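Local coordinates for protein quinoline 2-oxidoreductase small subunit (Pseudomonas putida, PDB 1T3Q) that carries two [2Fe-2S] clusters that probably relay electrons from the molybdenum centre to FAD during hydroxylation of quinoline, at residues A34-E37 against L41-T44; S55-I60 against P64-L69; E84-G89 against A94-F99; L115-S120 against S138-R143; D131-V136 against D152-P157. All coordinates share one frame; numbering follows the deposited sequence.

From the N terminus, contact 1 closes the short turn after helix 31-39 and sends the chain toward the first cluster loop. Contact 2 closes the hairpin of strands 57-60 and 63-66 and carries two ligands of that cluster; Thr44 of contact 1 packs on its Ser67 and Ile58. Contact 3 closes the connection from strand 79-81 into helix 94-101. These three follow in series. Contacts 4 and 5 cross, their segments alternating: contact 4 ties helix 111-124 to the second cluster loop, and contact 5 helix 130-136 to the end of helix 148-154. Arg66 of contact 2 bonds to Gly139 of contact 4, joining the sheet to that loop, while Ser98 of contact 3 bonds to Ala153 of contact 5.

Contact 1 (A34-E37 against L41-T44); sequences ALRE and LTGT
Leu41 N donates a nearly straight hydrogen bond to Leu35 O (2.8 Å, 164° at the hydrogen), fastening the chain just beyond helix 31-39 back onto the helix. The same Leu41 also takes, through its O, a CA-H...O contact from Arg36 CA at 3.5 Å. The Arg36 side chain then reaches over the turn. Its aliphatic part lies against the Thr44 carbonyl, with CD 3.2 Å from Thr44 O, and a bend at chi3 (48°) swings the guanidinium round so that NH1 donates to the same Thr44 O at 2.9 Å. That oxygen lies at the guanidinium edge, close to its plane, while Thr42 CG2 covers one face. NH2 makes a salt bridge to Asp36 of the large subunit. A methionine in place of Arg36 would probably leave Thr44 O without its side-chain donor and that aspartate without its mate, freeing the turn to shift at the subunit boundary. Leu35 CD1 meets Thr44 OG1 obliquely at 4.1 Å, on the side where Ile58 of the sheet packs. A helix whose following turn leads directly into the cluster-binding loop is characteristic of the plant-type ferredoxin fold.

Contact 2 (S55-I60 against P64-L69); sequences SCTILI and PMRSCL. With FES (Fe2/s2 (inorganic) cluster), chain H.
Pro64 fits its ring between two side chains of the facing strand: Thr57 CG2 and Leu59 CD2 each come to 3.9 Å of Pro64 CB, the threonine lying alongside the proline and pointing the same way. On the other face of the hairpin, the extended Met65 chain crosses Ile60 at about a right angle, its SD pressed 3.8 Å from Ile60 CB. Ile58 CG1 stands between the backbone N and the carbonyl carbon (chi1 59°), which carries CD1 across to Ser67 CB at 3.7 Å. Beneath these bumps, Ile58 and Met65 form an antiparallel hydrogen-bonded pair. Where the strands end, Ser67 OG donates to Cys56 O at 2.6 Å on a lone pair, in the carbonyl plane, and Ser67 N adds a weak bond. Cys56 SG and Cys68 SG both bind the iron FE2, and Cys68 N donates to Cys56 SG at 3.4 Å, which probably eases the negative charge on the sulfur. Arg66 curls past the cluster, CD 3.7 Å from S1; NH2 makes a weak bond to Thr57 OG1, which also bonds to Gly54, while NH1 bonds to Gly139. Strand 79-81 lies beside 57-60, leaving 63-66 as the outer strand of the sheet within this chain, with helix 31-39 packed on Ile58 and helix 111-124 on Thr57, Leu59 and Pro64.

Contact 3 (E84-G89 against A94-F99); sequences EGLSQG and ALQDSF
Leu86 and Gln96 overlap flank to flank, running opposite ways, and this is the close-packed part of the contact. Leu86 CB lies 3.6 Å from Gln96 NE2, and Leu86 CD1 reaches back along the glutamine to its CG at 3.8 Å. With chi2 at 171° the glutamine is stretched out, which carries its amide from helix 94-101 to the loop after strand 79-81. Behind Leu86, Leu115 and the aliphatic part of Arg119 of helix 111-124 close the apolar side. The Ser87 side is looser: Ser87 CA stands 3.7 Å from Gln96 OE1, with no direct hydrogen bond between the segments. A water links them there, accepting from Ser87 N at 2.9 Å and from Gln96 NE2 at 3.1 Å. Both ends of the amide are also engaged beyond the pair, NE2 donating to Leu27 O of the large subunit and OE1 accepting from Asn93 N, just before the helix. With partners for its oxygen and its nitrogen, the amide is probably held against flipping. The chemistry is thus that of a polar group laid over a leucine: the glutamine supplies apolar overlap, a water bridge to the loop and an anchor to the neighbouring subunit.

Contact 4 (L115-S120 against S138-R143); sequences LATARS and SGNLCR. With FES (Fe2/s2 (inorganic) cluster), chain G.
In the helical [2Fe-2S] domain of this molybdenum hydroxylase, the loop holding the Cys-X-Cys pair Cys142 and Cys144 is pinned to helix 111-124 where Asn140 meets Thr117. Thr117 OG1 donates a hydrogen bond to Asn140 OD1 at 2.7 Å. It comes in at 119° to the amide C=O and is tilted 25° from the carbonyl plane, and the two side chains lie antiparallel alongside each other. OD1 also lies against the threonine carbon, 3.4 Å from Thr117 CB. With OG1 beside the backbone N (chi1 -60°), the hydroxyl stays near its own helix; its one proton is given mainly to OD1, with at most a weak share for Gly113 O. Both residues are buried, and Thr57 of the sheet covers them. The asparagine stands between the two cluster sites, the nearest atoms of its side chain about 4 Å from Gly54 of the first and about 6 Å from the side chain of Cys110 of the second. Two residues further along, Cys142 SG binds FE2 at 2.4 Å, sharing that iron with Cys110. Arg143, whose guanidinium forms a salt bridge to Glu693 of the large subunit, places its backbone N 3.3 Å from the cluster sulfide S2.

Contact 5 (D131-V136 against D152-P157); sequences DEVREV and DAITDP
Val133 pushes both its methyls against the end of helix 148-154, covering Ile154 and the edge of Thr155. Its CG1 meets Ile154 CD1 at 3.6 Å, the nearest approach of the two segments, while CG2 lies 3.9 Å from Thr155 CG2 and 4.0 Å from Ile154 CG2. Val133 CG1 sits between the two branches of Ile154, near CD1 and CG2. CG1 is anti to the backbone N (chi1 178°), which turns one methyl to the isoleucine tip and the other to the threonine. Thr155 offers only its methyl here, since its OG1 is hydrogen-bonded to Ile151 O one turn back. Cutting Val133 back to alanine removes both methyls and is likely to open a gap beside Ile154 CD1 and leave the threonine methyl without its valine neighbour. Ala118 and Leu122 of helix 111-124 also press on Ile154, so helices 111-124, 130-136 and 148-154 converge on this residue. Just beyond it, Asp156 N-caps helix 157-164, and its carboxylate also makes a salt bridge to Arg101. Charged neighbours turn to other partners, Asp152 to Arg130 and Arg134 to Asp721 of the large subunit. With no hydrogen bond across the pair, these two segments meet through shape and apolar burial alone.

Contact 1 (A34-E37 against L41-T44)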
# COMPACT_ATOMS: atom_id res chain seq x y z
N ALA A 34 2.48 15.20 -17.46
CA ALA A 34 1.90 16.18 -16.55
C ALA A 34 0.57 15.69 -15.99
O ALA A 34 0.32 15.79 -14.78
CB ALA A 34 1.72 17.53 -17.25
N LEU A 35 -0.29 15.18 -16.86
CA LEU A 35 -1.59 14.67 -16.42
C LEU A 35 -1.37 13.55 -15.40
O LEU A 35 -1.97 13.54 -14.33
CB LEU A 35 -2.38 14.11 -17.61
CG LEU A 35 -2.93 15.15 -18.61
CD1 LEU A 35 -3.48 14.45 -19.84
CD2 LEU A 35 -4.01 15.98 -17.93
N ARG A 36 -0.47 12.63 -15.73
CA ARG A 36 -0.19 11.50 -14.86
C ARG A 36 0.50 11.83 -13.54
O ARG A 36 0.01 11.48 -12.47
CB ARG A 36 0.67 10.47 -15.60
CG ARG A 36 0.02 9.87 -16.85
CD ARG A 36 1.04 9.03 -17.61
NE ARG A 36 1.74 8.12 -16.70
CZ ARG A 36 1.20 7.04 -16.16
NH1 ARG A 36 -0.05 6.70 -16.44
NH2 ARG A 36 1.91 6.30 -15.30
N GLU A 37 1.63 12.53 -13.63
CA GLU A 37 2.44 12.85 -12.46
C GLU A 37 2.17 14.16 -11.72
O GLU A 37 2.38 14.24 -10.51
CB GLU A 37 3.92 12.75 -12.87
CG GLU A 37 4.26 11.34 -13.38
CD GLU A 37 5.59 11.26 -14.13
OE1 GLU A 37 5.96 10.13 -14.54
OE2 GLU A 37 6.26 12.29 -14.31
N LEU A 41 -3.74 12.06 -12.72
CA LEU A 41 -4.71 11.30 -13.48
C LEU A 41 -3.93 10.30 -14.32
O LEU A 41 -3.54 10.58 -15.46
CB LEU A 41 -5.53 12.24 -14.37
CG LEU A 41 -6.36 13.27 -13.60
CD1 LEU A 41 -6.96 14.27 -14.58
CD2 LEU A 41 -7.46 12.56 -12.82
N THR A 42 -3.68 9.12 -13.75
CA THR A 42 -2.90 8.10 -14.43
C THR A 42 -3.65 7.26 -15.46
O THR A 42 -3.10 6.29 -15.99
CB THR A 42 -2.21 7.15 -13.40
OG1 THR A 42 -3.20 6.58 -12.53
CG2 THR A 42 -1.20 7.92 -12.57
N GLY A 43 -4.89 7.63 -15.76
CA GLY A 43 -5.64 6.88 -16.75
C GLY A 43 -5.00 6.96 -18.13
O GLY A 43 -5.08 6.02 -18.92
N THR A 44 -4.37 8.09 -18.42
CA THR A 44 -3.68 8.29 -19.70
C THR A 44 -2.39 7.48 -19.63
O THR A 44 -1.58 7.67 -18.72
CB THR A 44 -3.37 9.79 -19.93
OG1 THR A 44 -4.60 10.53 -19.97
CG2 THR A 44 -2.62 10.00 -21.24

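Contact 2 (S55-I60 against P64-L69)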
# COMPACT_ATOMS: atom_id res chain seq x y z
N SER A 55 -1.72 5.19 -27.25
CA SER A 55 -2.15 4.91 -25.88
C SER A 55 -2.38 6.15 -25.02
O SER A 55 -3.10 6.09 -24.03
CB SER A 55 -1.14 4.01 -25.17
OG SER A 55 0.03 4.75 -24.83
N CYS A 56 -1.76 7.27 -25.40
CA CYS A 56 -1.86 8.53 -24.65
C CYS A 56 -2.89 9.46 -25.28
O CYS A 56 -2.96 10.63 -24.92
CB CYS A 56 -0.52 9.27 -24.67
SG CYS A 56 -0.14 9.88 -26.33
N THR A 57 -3.66 8.94 -26.22
CA THR A 57 -4.66 9.77 -26.90
C THR A 57 -5.72 10.30 -25.96
O THR A 57 -6.34 9.54 -25.21
CB THR A 57 -5.34 8.97 -28.04
OG1 THR A 57 -4.33 8.50 -28.96
CG2 THR A 57 -6.33 9.87 -28.81
N ILE A 58 -5.93 11.62 -25.99
CA ILE A 58 -6.94 12.27 -25.16
C ILE A 58 -7.67 13.27 -26.04
O ILE A 58 -7.31 13.46 -27.19
CB ILE A 58 -6.31 13.03 -23.97
CG1 ILE A 58 -5.34 14.10 -24.49
CG2 ILE A 58 -5.61 12.05 -23.03
CD1 ILE A 58 -4.73 14.95 -23.39
N LEU A 59 -8.72 13.89 -25.52
CA LEU A 59 -9.44 14.88 -26.31
C LEU A 59 -9.10 16.27 -25.79
O LEU A 59 -9.20 16.54 -24.59
CB LEU A 59 -10.96 14.66 -26.22
CG LEU A 59 -11.51 13.31 -26.70
CD1 LEU A 59 -13.03 13.29 -26.53
CD2 LEU A 59 -11.15 13.09 -28.16
N ILE A 60 -8.68 17.14 -26.70
CA ILE A 60 -8.36 18.52 -26.36
C ILE A 60 -9.32 19.37 -27.19
O ILE A 60 -9.28 19.36 -28.43
CB ILE A 60 -6.89 18.85 -26.69
CG1 ILE A 60 -5.98 17.99 -25.79
CG2 ILE A 60 -6.62 20.33 -26.45
CD1 ILE A 60 -4.50 18.30 -25.91
N PRO A 64 -9.22 14.49 -30.72
CA PRO A 64 -8.18 13.58 -30.24
C PRO A 64 -6.77 14.04 -30.62
O PRO A 64 -6.52 14.45 -31.75
CB PRO A 64 -8.57 12.25 -30.90
CG PRO A 64 -9.27 12.68 -32.16
CD PRO A 64 -10.12 13.83 -31.69
N MET A 65 -5.87 13.98 -29.65
CA MET A 65 -4.48 14.38 -29.84
C MET A 65 -3.56 13.50 -29.02
O MET A 65 -3.97 12.96 -27.99
CB MET A 65 -4.27 15.84 -29.40
CG MET A 65 -5.00 16.87 -30.23
SD MET A 65 -4.62 18.54 -29.69
CE MET A 65 -5.81 19.47 -30.71
N ARG A 66 -2.31 13.36 -29.46
CA ARG A 66 -1.33 12.57 -28.72
C ARG A 66 -0.81 13.46 -27.60
O ARG A 66 -0.17 14.48 -27.87
CB ARG A 66 -0.17 12.16 -29.63
CG ARG A 66 -0.54 11.36 -30.86
CD ARG A 66 -1.25 10.05 -30.52
NE ARG A 66 -1.06 9.09 -31.60
CZ ARG A 66 -2.00 8.29 -32.10
NH1 ARG A 66 -1.70 7.46 -33.09
NH2 ARG A 66 -3.24 8.34 -31.63
N SER A 67 -1.07 13.09 -26.35
CA SER A 67 -0.59 13.90 -25.24
C SER A 67 0.91 13.79 -25.04
O SER A 67 1.51 14.64 -24.39
CB SER A 67 -1.33 13.55 -23.94
OG SER A 67 -1.26 12.16 -23.67
N CYS A 68 1.53 12.74 -25.58
CA CYS A 68 2.97 12.59 -25.43
C CYS A 68 3.68 13.53 -26.41
O CYS A 68 4.88 13.80 -26.27
CB CYS A 68 3.41 11.15 -25.70
SG CYS A 68 3.32 10.63 -27.41
N LEU A 69 2.94 14.01 -27.41
CA LEU A 69 3.50 14.93 -28.40
C LEU A 69 2.90 16.33 -28.26
O LEU A 69 2.86 17.11 -29.22
CB LEU A 69 3.28 14.40 -29.82
CG LEU A 69 3.97 13.08 -30.16
CD1 LEU A 69 3.91 12.88 -31.66
CD2 LEU A 69 5.43 13.08 -29.70
FE1 FES H . 2.43 6.26 -27.91
FE2 FES H . 1.75 8.80 -27.21
S1 FES H . 1.35 7.90 -29.11
S2 FES H . 2.72 7.19 -25.90

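Contact 3 (E84-G89 against A94-F99)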
# COMPACT_ATOMS: atom_id res chain seq x y z
N GLU A 84 -10.75 9.27 -17.24
CA GLU A 84 -11.37 9.38 -15.92
C GLU A 84 -12.69 10.15 -15.95
O GLU A 84 -13.54 9.97 -15.07
CB GLU A 84 -10.44 10.07 -14.92
CG GLU A 84 -9.26 9.23 -14.47
CD GLU A 84 -8.01 9.44 -15.31
OE1 GLU A 84 -8.12 9.88 -16.47
OE2 GLU A 84 -6.91 9.14 -14.80
N GLY A 85 -12.85 11.01 -16.95
CA GLY A 85 -14.06 11.81 -17.03
C GLY A 85 -15.23 11.16 -17.73
O GLY A 85 -16.34 11.71 -17.72
N LEU A 86 -15.02 9.99 -18.32
CA LEU A 86 -16.08 9.30 -19.05
C LEU A 86 -17.28 8.84 -18.24
O LEU A 86 -18.42 9.20 -18.56
CB LEU A 86 -15.51 8.09 -19.80
CG LEU A 86 -15.32 8.21 -21.31
CD1 LEU A 86 -14.98 6.83 -21.86
CD2 LEU A 86 -16.58 8.74 -21.98
N SER A 87 -17.05 8.04 -17.21
CA SER A 87 -18.14 7.53 -16.40
C SER A 87 -18.89 8.65 -15.69
O SER A 87 -18.33 9.71 -15.40
CB SER A 87 -17.62 6.53 -15.37
OG SER A 87 -16.81 7.17 -14.40
N GLN A 88 -20.16 8.40 -15.41
CA GLN A 88 -21.00 9.38 -14.72
C GLN A 88 -21.75 8.66 -13.60
O GLN A 88 -22.41 7.66 -13.84
CB GLN A 88 -22.00 9.99 -15.71
N GLY A 89 -21.61 9.17 -12.38
CA GLY A 89 -22.31 8.56 -11.26
C GLY A 89 -21.97 7.11 -10.96
O GLY A 89 -22.86 6.30 -10.68
N ALA A 94 -22.49 4.08 -22.03
CA ALA A 94 -22.78 3.15 -23.11
C ALA A 94 -21.55 2.59 -23.82
O ALA A 94 -21.46 1.38 -24.04
CB ALA A 94 -23.70 3.80 -24.12
N LEU A 95 -20.61 3.46 -24.18
CA LEU A 95 -19.40 3.02 -24.87
C LEU A 95 -18.57 2.06 -24.02
O LEU A 95 -18.17 1.00 -24.49
CB LEU A 95 -18.55 4.23 -25.27
CG LEU A 95 -17.27 3.92 -26.06
CD1 LEU A 95 -17.61 3.12 -27.31
CD2 LEU A 95 -16.56 5.22 -26.42
N GLN A 96 -18.32 2.45 -22.77
CA GLN A 96 -17.54 1.62 -21.85
C GLN A 96 -18.22 0.28 -21.63
O GLN A 96 -17.58 -0.78 -21.70
CB GLN A 96 -17.36 2.33 -20.51
CG GLN A 96 -16.56 3.62 -20.59
CD GLN A 96 -16.60 4.40 -19.30
OE1 GLN A 96 -17.68 4.75 -18.81
NE2 GLN A 96 -15.43 4.68 -18.73
N ASP A 97 -19.52 0.32 -21.34
CA ASP A 97 -20.26 -0.90 -21.11
C ASP A 97 -20.20 -1.81 -22.33
O ASP A 97 -20.14 -3.04 -22.20
CB ASP A 97 -21.72 -0.58 -20.77
CG ASP A 97 -22.56 -1.83 -20.61
OD1 ASP A 97 -23.30 -2.17 -21.56
OD2 ASP A 97 -22.47 -2.47 -19.55
N SER A 98 -20.22 -1.22 -23.52
CA SER A 98 -20.15 -1.99 -24.75
C SER A 98 -18.79 -2.69 -24.85
O SER A 98 -18.71 -3.85 -25.24
CB SER A 98 -20.36 -1.09 -25.95
OG SER A 98 -20.44 -1.86 -27.13
N PHE A 99 -17.72 -1.96 -24.53
CA PHE A 99 -16.38 -2.55 -24.57
C PHE A 99 -16.35 -3.81 -23.69
O PHE A 99 -15.79 -4.84 -24.07
CB PHE A 99 -15.33 -1.55 -24.05
CG PHE A 99 -14.64 -0.77 -25.12
CD1 PHE A 99 -15.36 -0.00 -26.03
CD2 PHE A 99 -13.25 -0.81 -25.23
CE1 PHE A 99 -14.71 0.72 -27.03
CE2 PHE A 99 -12.59 -0.08 -26.23
CZ PHE A 99 -13.32 0.68 -27.13
O HOH W 1 -14.43 6.83 -16.69

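Contact 4 (L115-S120 against S138-R143)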
# COMPACT_ATOMS: atom_id res chain seq x y z
N LEU A 115 -10.83 4.52 -26.37
CA LEU A 115 -12.06 5.24 -26.04
C LEU A 115 -12.06 6.68 -26.57
O LEU A 115 -13.09 7.16 -27.06
CB LEU A 115 -12.28 5.24 -24.52
CG LEU A 115 -12.61 3.87 -23.91
CD1 LEU A 115 -12.51 3.94 -22.39
CD2 LEU A 115 -14.00 3.43 -24.34
N ALA A 116 -10.92 7.35 -26.47
CA ALA A 116 -10.80 8.73 -26.95
C ALA A 116 -11.09 8.78 -28.45
O ALA A 116 -11.93 9.57 -28.91
CB ALA A 116 -9.39 9.27 -26.65
N THR A 117 -10.42 7.94 -29.21
CA THR A 117 -10.63 7.92 -30.65
C THR A 117 -12.06 7.50 -30.99
O THR A 117 -12.70 8.10 -31.86
CB THR A 117 -9.64 6.97 -31.36
OG1 THR A 117 -8.30 7.40 -31.09
CG2 THR A 117 -9.86 6.99 -32.87
N ALA A 118 -12.57 6.50 -30.29
CA ALA A 118 -13.94 6.03 -30.55
C ALA A 118 -14.96 7.14 -30.30
O ALA A 118 -15.90 7.30 -31.09
CB ALA A 118 -14.25 4.82 -29.68
N ARG A 119 -14.79 7.89 -29.22
CA ARG A 119 -15.72 8.98 -28.92
C ARG A 119 -15.74 9.98 -30.07
O ARG A 119 -16.80 10.42 -30.50
CB ARG A 119 -15.33 9.70 -27.63
CG ARG A 119 -15.50 8.89 -26.36
CD ARG A 119 -15.34 9.81 -25.15
NE ARG A 119 -16.40 10.81 -25.11
CZ ARG A 119 -16.33 11.97 -24.46
NH1 ARG A 119 -17.35 12.80 -24.49
NH2 ARG A 119 -15.22 12.30 -23.80
N SER A 120 -14.55 10.32 -30.56
CA SER A 120 -14.43 11.26 -31.66
C SER A 120 -15.19 10.78 -32.89
O SER A 120 -15.88 11.55 -33.55
CB SER A 120 -12.96 11.47 -32.02
OG SER A 120 -12.84 12.37 -33.11
N SER A 138 -7.22 2.90 -36.88
CA SER A 138 -5.92 2.38 -37.32
C SER A 138 -4.71 3.04 -36.67
O SER A 138 -3.59 2.57 -36.82
CB SER A 138 -5.79 2.46 -38.85
OG SER A 138 -5.68 3.80 -39.31
N GLY A 139 -4.95 4.13 -35.94
CA GLY A 139 -3.88 4.83 -35.27
C GLY A 139 -3.77 4.46 -33.80
O GLY A 139 -3.00 5.07 -33.05
N ASN A 140 -4.55 3.47 -33.37
CA ASN A 140 -4.52 3.02 -31.98
C ASN A 140 -4.10 1.55 -31.97
O ASN A 140 -4.80 0.69 -32.49
CB ASN A 140 -5.89 3.17 -31.32
CG ASN A 140 -6.22 4.62 -30.99
OD1 ASN A 140 -6.69 5.37 -31.85
ND2 ASN A 140 -5.97 5.02 -29.75
N LEU A 141 -2.94 1.28 -31.37
CA LEU A 141 -2.43 -0.09 -31.32
C LEU A 141 -2.86 -0.89 -30.11
O LEU A 141 -2.90 -0.38 -28.98
CB LEU A 141 -0.90 -0.06 -31.39
CG LEU A 141 -0.32 0.72 -32.58
CD1 LEU A 141 1.20 0.74 -32.49
CD2 LEU A 141 -0.78 0.09 -33.87
N CYS A 142 -3.19 -2.16 -30.35
CA CYS A 142 -3.58 -3.08 -29.30
C CYS A 142 -2.82 -4.37 -29.59
O CYS A 142 -2.84 -4.87 -30.72
CB CYS A 142 -5.08 -3.36 -29.33
SG CYS A 142 -5.61 -4.57 -28.10
N ARG A 143 -2.13 -4.89 -28.58
CA ARG A 143 -1.34 -6.10 -28.74
C ARG A 143 -2.05 -7.35 -28.22
O ARG A 143 -1.59 -8.47 -28.44
CB ARG A 143 -0.01 -5.94 -28.01
CG ARG A 143 1.00 -7.06 -28.22
CD ARG A 143 1.30 -7.24 -29.70
NE ARG A 143 2.69 -7.63 -29.93
CZ ARG A 143 3.19 -7.91 -31.13
NH1 ARG A 143 4.47 -8.23 -31.25
NH2 ARG A 143 2.42 -7.88 -32.21
FE1 FES G . -3.79 -5.01 -24.09
FE2 FES G . -5.09 -3.55 -25.96
S1 FES G . -6.05 -4.63 -24.33
S2 FES G . -2.90 -3.72 -25.63

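Contact 5 (D131-V136 against D152-P157)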
# COMPACT_ATOMS: atom_id res chain seq x y z
N ASP A 131 -15.88 -0.80 -41.56
CA ASP A 131 -14.73 -0.33 -42.32
C ASP A 131 -14.29 1.06 -41.90
O ASP A 131 -13.10 1.34 -41.81
CB ASP A 131 -15.03 -0.34 -43.82
CG ASP A 131 -14.83 -1.70 -44.45
OD1 ASP A 131 -15.25 -1.90 -45.61
OD2 ASP A 131 -14.23 -2.57 -43.79
N GLU A 132 -15.26 1.94 -41.66
CA GLU A 132 -14.96 3.30 -41.24
C GLU A 132 -14.29 3.28 -39.87
O GLU A 132 -13.33 4.02 -39.62
CB GLU A 132 -16.26 4.12 -41.19
CG GLU A 132 -16.83 4.40 -42.59
CD GLU A 132 -18.26 4.94 -42.59
OE1 GLU A 132 -18.73 5.34 -43.68
OE2 GLU A 132 -18.92 4.95 -41.53
N VAL A 133 -14.77 2.42 -38.98
CA VAL A 133 -14.19 2.32 -37.65
C VAL A 133 -12.75 1.79 -37.74
O VAL A 133 -11.84 2.35 -37.13
CB VAL A 133 -15.02 1.41 -36.72
CG1 VAL A 133 -14.35 1.30 -35.36
CG2 VAL A 133 -16.43 1.99 -36.55
N ARG A 134 -12.55 0.73 -38.51
CA ARG A 134 -11.20 0.18 -38.65
C ARG A 134 -10.24 1.22 -39.21
O ARG A 134 -9.08 1.29 -38.81
CB ARG A 134 -11.22 -1.07 -39.54
CG ARG A 134 -11.74 -2.33 -38.83
CD ARG A 134 -11.78 -3.53 -39.77
NE ARG A 134 -12.27 -4.75 -39.13
CZ ARG A 134 -11.54 -5.53 -38.33
NH1 ARG A 134 -10.28 -5.22 -38.07
NH2 ARG A 134 -12.07 -6.62 -37.80
N GLU A 135 -10.74 2.06 -40.12
CA GLU A 135 -9.94 3.11 -40.73
C GLU A 135 -9.52 4.17 -39.73
O GLU A 135 -8.35 4.52 -39.64
CB GLU A 135 -10.72 3.77 -41.87
CG GLU A 135 -10.98 2.84 -43.03
CD GLU A 135 -11.99 3.39 -44.03
OE1 GLU A 135 -12.25 2.71 -45.04
OE2 GLU A 135 -12.53 4.49 -43.79
N VAL A 136 -10.48 4.69 -38.98
CA VAL A 136 -10.17 5.73 -38.01
C VAL A 136 -9.42 5.20 -36.79
O VAL A 136 -8.59 5.91 -36.21
CB VAL A 136 -11.46 6.44 -37.54
CG1 VAL A 136 -11.10 7.61 -36.62
CG2 VAL A 136 -12.23 6.95 -38.75
N ASP A 152 -16.56 -4.37 -32.85
CA ASP A 152 -17.88 -4.82 -32.44
C ASP A 152 -18.47 -3.86 -31.41
O ASP A 152 -19.64 -3.46 -31.51
CB ASP A 152 -17.82 -6.20 -31.79
CG ASP A 152 -17.42 -7.30 -32.76
OD1 ASP A 152 -17.11 -8.41 -32.27
OD2 ASP A 152 -17.41 -7.08 -33.98
N ALA A 153 -17.67 -3.49 -30.42
CA ALA A 153 -18.11 -2.61 -29.35
C ALA A 153 -18.54 -1.23 -29.85
O ALA A 153 -19.59 -0.72 -29.45
CB ALA A 153 -17.01 -2.46 -28.29
N ILE A 154 -17.74 -0.64 -30.73
CA ILE A 154 -18.03 0.69 -31.26
C ILE A 154 -19.26 0.75 -32.17
O ILE A 154 -19.94 1.77 -32.22
CB ILE A 154 -16.81 1.25 -32.02
CG1 ILE A 154 -15.62 1.38 -31.06
CG2 ILE A 154 -17.14 2.60 -32.66
CD1 ILE A 154 -14.30 1.66 -31.73
N THR A 155 -19.55 -0.34 -32.86
CA THR A 155 -20.69 -0.39 -33.77
C THR A 155 -21.94 -0.98 -33.13
O THR A 155 -22.95 -1.19 -33.81
CB THR A 155 -20.37 -1.20 -35.05
OG1 THR A 155 -19.90 -2.50 -34.69
CG2 THR A 155 -19.32 -0.48 -35.88
N ASP A 156 -21.87 -1.25 -31.83
CA ASP A 156 -23.00 -1.82 -31.10
C ASP A 156 -24.18 -0.84 -31.20
O ASP A 156 -24.01 0.36 -31.01
CB ASP A 156 -22.62 -2.02 -29.63
CG ASP A 156 -23.71 -2.69 -28.83
OD1 ASP A 156 -23.69 -3.93 -28.71
OD2 ASP A 156 -24.61 -1.98 -28.31
N PRO A 157 -25.39 -1.36 -31.47
CA PRO A 157 -26.57 -0.49 -31.59
C PRO A 157 -26.89 0.36 -30.36
O PRO A 157 -27.44 1.46 -30.49
CB PRO A 157 -27.68 -1.48 -31.95
CG PRO A 157 -27.23 -2.76 -31.31
CD PRO A 157 -25.75 -2.78 -31.62